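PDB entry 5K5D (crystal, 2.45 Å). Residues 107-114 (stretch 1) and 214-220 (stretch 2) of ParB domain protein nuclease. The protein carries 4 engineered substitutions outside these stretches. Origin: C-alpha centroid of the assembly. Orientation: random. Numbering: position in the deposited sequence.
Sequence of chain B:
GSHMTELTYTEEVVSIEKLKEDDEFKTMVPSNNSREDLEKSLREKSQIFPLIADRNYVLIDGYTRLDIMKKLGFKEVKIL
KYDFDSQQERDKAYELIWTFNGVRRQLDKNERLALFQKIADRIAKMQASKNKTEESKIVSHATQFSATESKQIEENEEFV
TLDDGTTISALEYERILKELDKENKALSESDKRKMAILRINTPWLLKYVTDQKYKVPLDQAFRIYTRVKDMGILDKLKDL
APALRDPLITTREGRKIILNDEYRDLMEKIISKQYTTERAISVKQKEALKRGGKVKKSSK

Stretch 1 (107-114) LDKNERLA
Stretch 2 214-220: YKVPLDQ

The contact joins two helix beginnings and buries 331 Å² between two stretches whose touching residues are at least 104 apart in sequence. In stretch 1, Leu107 and Asp108 lead in an extended form (phi/psi -105/124 and -67/172) to a helix that runs from Lys109 through Ala114 and onward. In stretch 2, a loop of Tyr214 to Pro217 delivers the chain to a helix that starts at Leu218 and continues past Gln220. The register is set where Asn110 CA and Lys215 CA approach to 5.6 Å. Three residues, Lys215, Asn110 and Leu218, cover the most surface and organize the rest.

Lys215 is the largest contributor, with 84 Å² covered. Its backbone takes a left-handed turn (54/28), after which Val216 and Pro217 are extended (-47/127 and -59/140). Its CA-to-CB bond points sideways to stretch 1, and the chain follows an m, t, t, m path, so that the two central torsions keep the chain extended, and the amine ends within reach of two carboxylates. Lys215 NZ donates to Asp108 OD2 at 3.2 Å and, weakly, to Glu111 OE1 at 3.3 Å; both pairs are salt bridges. The two acids are also bonded to each other at the start of the helix. Asp108 is the N-cap, with chi1 at 91°, and its OD1 accepts from Glu111 N at 2.6 Å, although the position of that oxygen is less certain. Glu111 (m, t, chi3 160°) bonds back, its OE2 accepting from Asp108 N at 2.9 Å. Each carboxylate thus uses one oxygen within its own turn and the other for the lysine.

Asn110, with 72 Å² covered, points toward the loop of stretch 2 from that same turn. With chi1 at -71° (m) and chi2 at 80°, its ND2 bonds to backbone across the contact: Asn110 ND2 donates to Val216 O at 3.0 Å, with an N-H...acceptor angle of 137°. Asn110 ND2 is equally near Lys215 O, also 3.0 Å, but the angle there is too poor for a hydrogen bond. Asn110 CG packs 3.8 Å from Lys215 CB, so the lysine's first carbon lines the amide while its far end reaches the acids. Val216 itself points its CA-to-CB bond away, offering a carbonyl to the contact.

Leu218, with 50 Å² covered, supplies the apolar part. It follows the N-cap Pro217 as the first helical residue (-55/-59), is buried, and points toward stretch 1 with rotamer t, p. Leu113, one turn beyond Lys109 and tied to it by the backbone bond from Leu113 N to Lys109 O at 3.2 Å, points back with chi1 at -92° and chi2 t, bringing its CD1 to 4.1 Å from Leu218 CB. Lys109 starts out sideways but extends (t, t, t, m) to set its NZ 4.3 Å from Leu218 CD2 and 4.4 Å from Asp219 OD2, the latter a pairing of opposite charges too long for a salt bridge.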

# COMPACT_ATOMS: atom_id res chain seq x y z
N LEU B 107 3.77 -11.38 3.13
CA LEU B 107 4.10 -9.96 3.13
C LEU B 107 4.28 -9.41 4.55
O LEU B 107 3.37 -9.52 5.38
CB LEU B 107 3.02 -9.16 2.39
CG LEU B 107 3.06 -9.15 0.85
CD1 LEU B 107 3.27 -10.54 0.29
CD2 LEU B 107 1.77 -8.53 0.30
N ASP B 108 5.43 -8.81 4.82
CA ASP B 108 5.66 -8.19 6.13
C ASP B 108 4.76 -6.98 6.33
O ASP B 108 4.06 -6.55 5.41
CB ASP B 108 7.14 -7.80 6.28
CG ASP B 108 7.41 -6.38 5.83
OD1 ASP B 108 6.44 -5.65 5.55
OD2 ASP B 108 8.60 -6.01 5.75
N LYS B 109 4.77 -6.42 7.54
CA LYS B 109 3.86 -5.34 7.88
C LYS B 109 4.09 -4.10 7.02
O LYS B 109 3.15 -3.37 6.70
CB LYS B 109 3.98 -4.99 9.37
CG LYS B 109 2.84 -4.14 9.93
CD LYS B 109 2.97 -3.98 11.44
CE LYS B 109 1.81 -3.20 12.03
NZ LYS B 109 1.63 -1.88 11.36
N ASN B 110 5.34 -3.87 6.63
CA ASN B 110 5.72 -2.69 5.86
C ASN B 110 5.39 -2.79 4.37
O ASN B 110 5.20 -1.78 3.69
CB ASN B 110 7.20 -2.38 6.04
CG ASN B 110 7.52 -1.86 7.43
OD1 ASN B 110 7.63 -2.62 8.39
ND2 ASN B 110 7.67 -0.54 7.55
N GLU B 111 5.35 -4.02 3.86
CA GLU B 111 5.06 -4.25 2.46
C GLU B 111 3.57 -4.15 2.21
O GLU B 111 3.14 -3.71 1.14
CB GLU B 111 5.60 -5.61 2.02
CG GLU B 111 7.11 -5.71 2.02
CD GLU B 111 7.61 -7.14 2.00
OE1 GLU B 111 8.79 -7.35 1.62
OE2 GLU B 111 6.84 -8.05 2.36
N ARG B 112 2.77 -4.56 3.19
CA ARG B 112 1.32 -4.47 3.06
C ARG B 112 0.84 -3.04 3.26
O ARG B 112 -0.13 -2.61 2.63
CB ARG B 112 0.62 -5.41 4.05
CG ARG B 112 0.72 -4.99 5.49
CD ARG B 112 -0.19 -5.84 6.36
NE ARG B 112 0.07 -7.26 6.20
CZ ARG B 112 -0.60 -8.22 6.82
NH1 ARG B 112 -1.59 -7.90 7.65
NH2 ARG B 112 -0.30 -9.49 6.61
N LEU B 113 1.52 -2.30 4.13
CA LEU B 113 1.23 -0.89 4.33
C LEU B 113 1.49 -0.11 3.05
O LEU B 113 0.72 0.77 2.68
CB LEU B 113 2.09 -0.33 5.46
CG LEU B 113 1.50 -0.38 6.87
CD1 LEU B 113 2.57 -0.14 7.93
CD2 LEU B 113 0.37 0.63 7.00
N ALA B 114 2.58 -0.44 2.37
CA ALA B 114 2.92 0.20 1.11
C ALA B 114 1.87 -0.12 0.05
O ALA B 114 1.52 0.74 -0.76
CB ALA B 114 4.31 -0.23 0.64
N TYR B 214 14.15 0.71 3.95
CA TYR B 214 14.19 1.04 5.38
C TYR B 214 13.19 0.25 6.21
O TYR B 214 13.53 -0.27 7.27
CB TYR B 214 13.99 2.54 5.59
CG TYR B 214 14.92 3.41 4.76
CD1 TYR B 214 14.41 4.26 3.79
CD2 TYR B 214 16.30 3.36 4.95
CE1 TYR B 214 15.25 5.06 3.03
CE2 TYR B 214 17.14 4.16 4.19
CZ TYR B 214 16.61 5.00 3.23
OH TYR B 214 17.45 5.79 2.47
N LYS B 215 11.95 0.17 5.73
CA LYS B 215 10.90 -0.54 6.46
C LYS B 215 10.77 -0.05 7.90
O LYS B 215 10.38 -0.80 8.79
CB LYS B 215 11.16 -2.05 6.44
CG LYS B 215 11.17 -2.69 5.06
CD LYS B 215 11.62 -4.14 5.14
CE LYS B 215 11.61 -4.81 3.78
NZ LYS B 215 10.25 -4.87 3.20
N VAL B 216 11.12 1.22 8.12
CA VAL B 216 10.90 1.84 9.43
C VAL B 216 9.49 1.54 9.93
O VAL B 216 8.52 1.77 9.21
CB VAL B 216 11.10 3.37 9.36
CG1 VAL B 216 10.49 4.04 10.58
CG2 VAL B 216 12.57 3.71 9.21
N PRO B 217 9.38 1.00 11.15
CA PRO B 217 8.06 0.65 11.70
C PRO B 217 7.14 1.86 11.78
O PRO B 217 7.59 2.96 12.12
CB PRO B 217 8.40 0.15 13.11
CG PRO B 217 9.82 -0.27 13.03
CD PRO B 217 10.47 0.70 12.09
N LEU B 218 5.87 1.66 11.45
CA LEU B 218 4.88 2.72 11.51
C LEU B 218 4.82 3.37 12.88
O LEU B 218 5.02 4.58 13.03
CB LEU B 218 3.50 2.17 11.15
CG LEU B 218 2.30 3.09 11.42
CD1 LEU B 218 2.42 4.37 10.61
CD2 LEU B 218 0.99 2.38 11.13
N ASP B 219 4.53 2.56 13.89
CA ASP B 219 4.31 3.06 15.24
C ASP B 219 5.52 3.85 15.71
O ASP B 219 5.40 4.80 16.49
CB ASP B 219 4.01 1.89 16.17
CG ASP B 219 3.02 0.91 15.56
OD1 ASP B 219 1.80 1.11 15.74
OD2 ASP B 219 3.46 -0.04 14.87
N GLN B 220 6.69 3.48 15.20
CA GLN B 220 7.92 4.18 15.49
C GLN B 220 7.98 5.51 14.74
O GLN B 220 8.43 6.52 15.27
CB GLN B 220 9.12 3.31 15.10
CG GLN B 220 10.42 3.72 15.75
CD GLN B 220 10.36 3.63 17.26
OE1 GLN B 220 10.17 2.55 17.82
NE2 GLN B 220 10.51 4.77 17.93